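Local coordinates for protein taurocyamine kinase (Schistosoma mansoni, PDB 4WOD) that reversibly transfers a phosphate group from ATP to taurocyamine, a phosphagen kinase reaction that uses magnesium, at residues 50-53 against 54-58; 69-72 against 73-76. The protein carries 4 engineered substitutions. One frame throughout, in Å; residues are numbered along the deposited sequence.

Both contacts are local turns of the helical N-terminal domain in the first repeat of this duplicated kinase, with centres about 18 Å apart. Contact 1 is the fraying end of helix 46-55; contact 2, later in the chain, joins helix 69-72 to helix 74-84. The two meet where CG1 of Val50 packs on CZ of Phe76 at 3.8 Å. Contact 1 lies nearer the bound arginine, about 6 Å from the side chain of Asn53, while contact 2 comes to about 9 Å through Tyr70. Cys268, the predicted active-site residue, is about 9 Å from the side chain of Thr52 and about 6 Å from that of Tyr70.

Contact 1: 50-53 against 54-58; sequences VNTN and AYNPG
The last turn of helix 46-55 frays here into the loop that leads to the arginine pocket, and residues 50-53 meet 54-58 mainly through backbone carbonyls. The amide of Ala54 makes a weak bond to O of Asn51 (3.0 Å). One residue on, O of Thr52 accepts two donors: Asn56 N at 2.9 Å, nearly in line with the carbonyl bond, and Tyr55 N at 3.3 Å, which approaches from above the carbonyl plane. This doubly used carbonyl holds the chain as it leaves the helix.

Asn51 and Tyr55 lie one turn apart. With CG of Asn51 turned away from its own N (chi1 -170°), the amide reaches the rim of the ring, where OD1 is 3.6 Å from CE2 of Tyr55; the amide and ring planes stand 63° apart. Water 1 joins the polar ends, donating to OD1 of Asn51 at 2.6 Å and bonding to OH of Tyr55. An exposed tyrosine suits this place, its ring lying against the turn while its hydroxyl meets water. CB of Ala54 lies 4.0 Å above one face of the Tyr55 ring, toward its rim; a side chain that ends at CB adds no further bulk there. Water 2 accepts from ND2 of Asn53 and probably donates to O of Asn56 (3.0 Å), tying the helix to the departing loop.

Buried polar groups on this turn serve the surrounding fold. Asn53, with both a donor and an acceptor, bonds Thr23 through OD1 and, through ND2, the carbonyl of Leu61, a residue of the arginine pocket. ND2 of Asn51 is hydrogen-bonded to O of Asp194 and OG1 of Thr52 to O of Val191, both in helix 190-194, while Leu9 and Ile13 of helix 6-14 pack against Asn51, Asn53 and Ala54.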
loop_
_atom_site.group_PDB
_atom_site.type_symbol
_atom_site.label_atom_id
_atom_site.label_comp_id
_atom_site.label_asym_id
_atom_site.label_seq_id
_atom_site.Cartn_x
_atom_site.Cartn_y
_atom_site.Cartn_z
ATOM N N VAL A 50 -9.278 25.332 11.688
ATOM C CA VAL A 50 -9.725 23.935 11.769
ATOM C C VAL A 50 -11.187 23.723 11.394
ATOM O O VAL A 50 -11.672 22.584 11.337
ATOM C CB VAL A 50 -9.515 23.356 13.203
ATOM C CG1 VAL A 50 -8.032 23.333 13.563
ATOM C CG2 VAL A 50 -10.321 24.151 14.238
ATOM N N ASN A 51 -11.882 24.820 11.143
ATOM C CA ASN A 51 -13.299 24.796 10.824
ATOM C C ASN A 51 -13.651 23.790 9.730
ATOM O O ASN A 51 -14.580 23.004 9.881
ATOM C CB ASN A 51 -13.754 26.189 10.408
ATOM C CG ASN A 51 -15.258 26.292 10.303
ATOM O OD1 ASN A 51 -15.960 26.255 11.312
ATOM N ND2 ASN A 51 -15.757 26.411 9.091
ATOM N N THR A 52 -12.889 23.792 8.640
ATOM C CA THR A 52 -13.216 22.907 7.519
ATOM C C THR A 52 -13.113 21.423 7.923
ATOM O O THR A 52 -13.810 20.568 7.362
ATOM C CB THR A 52 -12.306 23.193 6.287
ATOM O OG1 THR A 52 -12.931 22.709 5.087
ATOM C CG2 THR A 52 -10.926 22.538 6.462
ATOM N N ASN A 53 -12.285 21.111 8.915
ATOM C CA ASN A 53 -12.163 19.717 9.349
ATOM C C ASN A 53 -13.427 19.222 10.032
ATOM O O ASN A 53 -13.753 18.038 9.965
ATOM C CB ASN A 53 -10.979 19.532 10.281
ATOM C CG ASN A 53 -9.664 19.818 9.605
ATOM O OD1 ASN A 53 -8.951 20.752 9.983
ATOM N ND2 ASN A 53 -9.323 19.008 8.602
ATOM N N ALA A 54 -14.120 20.126 10.704
ATOM C CA ALA A 54 -15.356 19.774 11.403
ATOM C C ALA A 54 -16.454 19.329 10.449
ATOM O O ALA A 54 -17.361 18.601 10.842
ATOM C CB ALA A 54 -15.844 20.954 12.239
ATOM N N TYR A 55 -16.397 19.789 9.202
ATOM C CA TYR A 55 -17.489 19.543 8.266
ATOM C C TYR A 55 -17.070 18.652 7.120
ATOM O O TYR A 55 -17.913 18.112 6.426
ATOM C CB TYR A 55 -18.042 20.864 7.745
ATOM C CG TYR A 55 -18.494 21.717 8.898
ATOM C CD1 TYR A 55 -19.592 21.346 9.668
ATOM C CD2 TYR A 55 -17.800 22.862 9.255
ATOM C CE1 TYR A 55 -19.996 22.109 10.751
ATOM C CE2 TYR A 55 -18.197 23.633 10.337
ATOM C CZ TYR A 55 -19.288 23.250 11.079
ATOM O OH TYR A 55 -19.687 24.020 12.142
ATOM N N ASN A 56 -15.767 18.504 6.932
ATOM C CA ASN A 56 -15.252 17.617 5.900
ATOM C C ASN A 56 -14.327 16.552 6.492
ATOM O O ASN A 56 -13.108 16.731 6.552
ATOM C CB ASN A 56 -14.534 18.436 4.833
ATOM C CG ASN A 56 -15.440 19.483 4.213
ATOM O OD1 ASN A 56 -15.476 20.637 4.658
ATOM N ND2 ASN A 56 -16.202 19.079 3.200
ATOM N N PRO A 57 -14.908 15.423 6.930
ATOM C CA PRO A 57 -14.093 14.406 7.606
ATOM C C PRO A 57 -13.003 13.773 6.728
ATOM O O PRO A 57 -12.066 13.195 7.272
ATOM C CB PRO A 57 -15.128 13.354 8.040
ATOM C CG PRO A 57 -16.328 13.597 7.170
ATOM C CD PRO A 57 -16.335 15.062 6.863
ATOM N N GLY A 58 -13.110 13.901 5.410
ATOM C CA GLY A 58 -12.113 13.335 4.517
ATOM C C GLY A 58 -10.841 14.165 4.463
ATOM O O GLY A 58 -9.797 13.688 4.029
HETATM O O HOH W 1 -18.251 26.622 12.451
HETATM O O HOH W 2 -10.925 16.562 8.672
#

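Contact 2: 69-72 against 73-76; sequences AYET and FRDF
Phe73 N gives a straight bond to O of Ala69 (2.9 Å, 165° at the hydrogen), closing helix 69-72 at its junction with helix 74-84. Phe73 then leaves helical geometry and takes the N-cap position of the next helix. Glu71 and Arg74 form a long salt bridge across the junction, OE2 to NH1 at 3.5 Å. OE2 comes to the guanidinium edge, near its plane, but the carboxylate is turned 78° from that plane. NE of Arg74 has its stronger partner in Asp78 of its own helix, so the Glu71 bridge is the looser of the two.

Arg74 N bonds only weakly to O of Glu71, while CA of Arg74 makes a C-H...O contact with O of Tyr70 at 3.2 Å.

A bulky aromatic suits the buried bend: the ring of Phe73 packs against Leu46 of helix 46-55 and meets Tyr35 edge-to-face. Ala69 is small enough to lie beside it, CB to CD2 of Phe73 at 4.2 Å. Thr72 serves two surroundings: OG1 lies beside its backbone N (chi1 -53°) and bonds the carbonyl of Asn68, while CG2, anti to that N, makes a CH-pi contact over one face of Phe73, 4.0 Å from the ring centroid.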
loop_
_atom_site.group_PDB
_atom_site.type_symbol
_atom_site.label_atom_id
_atom_site.label_comp_id
_atom_site.label_asym_id
_atom_site.label_seq_id
_atom_site.Cartn_x
_atom_site.Cartn_y
_atom_site.Cartn_z
ATOM N N ALA A 69 -0.603 32.279 11.173
ATOM C CA ALA A 69 -1.202 31.191 11.932
ATOM C C ALA A 69 -0.128 30.193 12.343
ATOM O O ALA A 69 -0.186 29.626 13.431
ATOM C CB ALA A 69 -2.284 30.498 11.143
ATOM N N TYR A 70 0.849 29.968 11.467
ATOM C CA TYR A 70 1.847 28.953 11.735
ATOM C C TYR A 70 2.677 29.329 12.959
ATOM O O TYR A 70 2.992 28.468 13.777
ATOM C CB TYR A 70 2.732 28.726 10.500
ATOM C CG TYR A 70 1.944 28.144 9.335
ATOM C CD1 TYR A 70 1.571 26.809 9.339
ATOM C CD2 TYR A 70 1.553 28.929 8.261
ATOM C CE1 TYR A 70 0.849 26.264 8.315
ATOM C CE2 TYR A 70 0.825 28.386 7.212
ATOM C CZ TYR A 70 0.480 27.055 7.243
ATOM O OH TYR A 70 -0.243 26.490 6.217
ATOM N N GLU A 71 2.995 30.610 13.106
ATOM C CA GLU A 71 3.701 31.080 14.290
ATOM C C GLU A 71 2.794 31.179 15.525
ATOM O O GLU A 71 3.167 30.713 16.611
ATOM C CB GLU A 71 4.346 32.431 14.014
ATOM C CG GLU A 71 5.060 33.041 15.213
ATOM C CD GLU A 71 6.109 32.115 15.838
ATOM O OE1 GLU A 71 6.298 32.203 17.070
ATOM O OE2 GLU A 71 6.744 31.313 15.110
ATOM N N THR A 72 1.594 31.730 15.346
ATOM C CA THR A 72 0.702 32.045 16.477
ATOM C C THR A 72 0.200 30.779 17.153
ATOM O O THR A 72 0.152 30.694 18.386
ATOM C CB THR A 72 -0.493 32.901 16.019
ATOM O OG1 THR A 72 -0.001 34.049 15.320
ATOM C CG2 THR A 72 -1.361 33.361 17.233
ATOM N N PHE A 73 -0.151 29.775 16.357
ATOM C CA PHE A 73 -0.559 28.484 16.932
ATOM C C PHE A 73 0.482 27.397 16.667
ATOM O O PHE A 73 0.168 26.262 16.292
ATOM C CB PHE A 73 -1.934 28.092 16.391
ATOM C CG PHE A 73 -2.916 29.238 16.369
ATOM C CD1 PHE A 73 -3.423 29.757 17.559
ATOM C CD2 PHE A 73 -3.337 29.792 15.169
ATOM C CE1 PHE A 73 -4.338 30.805 17.552
ATOM C CE2 PHE A 73 -4.251 30.853 15.149
ATOM C CZ PHE A 73 -4.755 31.359 16.348
ATOM N N ARG A 74 1.742 27.744 16.919
ATOM C CA ARG A 74 2.862 26.866 16.569
ATOM C C ARG A 74 2.863 25.450 17.162
ATOM O O ARG A 74 3.270 24.510 16.492
ATOM C CB ARG A 74 4.170 27.533 16.955
ATOM C CG ARG A 74 5.354 26.734 16.477
ATOM C CD ARG A 74 6.450 27.602 15.966
ATOM N NE ARG A 74 7.699 26.861 15.952
ATOM C CZ ARG A 74 8.887 27.443 16.018
ATOM N NH1 ARG A 74 8.961 28.769 16.095
ATOM N NH2 ARG A 74 9.983 26.704 16.020
ATOM N N ASP A 75 2.435 25.293 18.413
ATOM C CA ASP A 75 2.461 23.968 19.045
ATOM C C ASP A 75 1.593 22.990 18.261
ATOM O O ASP A 75 1.883 21.792 18.197
ATOM C CB ASP A 75 1.968 24.014 20.500
ATOM C CG ASP A 75 2.834 24.864 21.404
ATOM O OD1 ASP A 75 3.966 25.242 21.022
ATOM O OD2 ASP A 75 2.369 25.142 22.527
ATOM N N PHE A 76 0.510 23.514 17.688
ATOM C CA PHE A 76 -0.419 22.725 16.885
ATOM C C PHE A 76 0.132 22.492 15.479
ATOM O O PHE A 76 0.250 21.351 15.028
ATOM C CB PHE A 76 -1.788 23.425 16.827
ATOM C CG PHE A 76 -2.748 22.840 15.818
ATOM C CD1 PHE A 76 -3.388 21.627 16.059
ATOM C CD2 PHE A 76 -3.038 23.525 14.633
ATOM C CE1 PHE A 76 -4.283 21.091 15.125
ATOM C CE2 PHE A 76 -3.941 22.992 13.683
ATOM C CZ PHE A 76 -4.562 21.776 13.932
#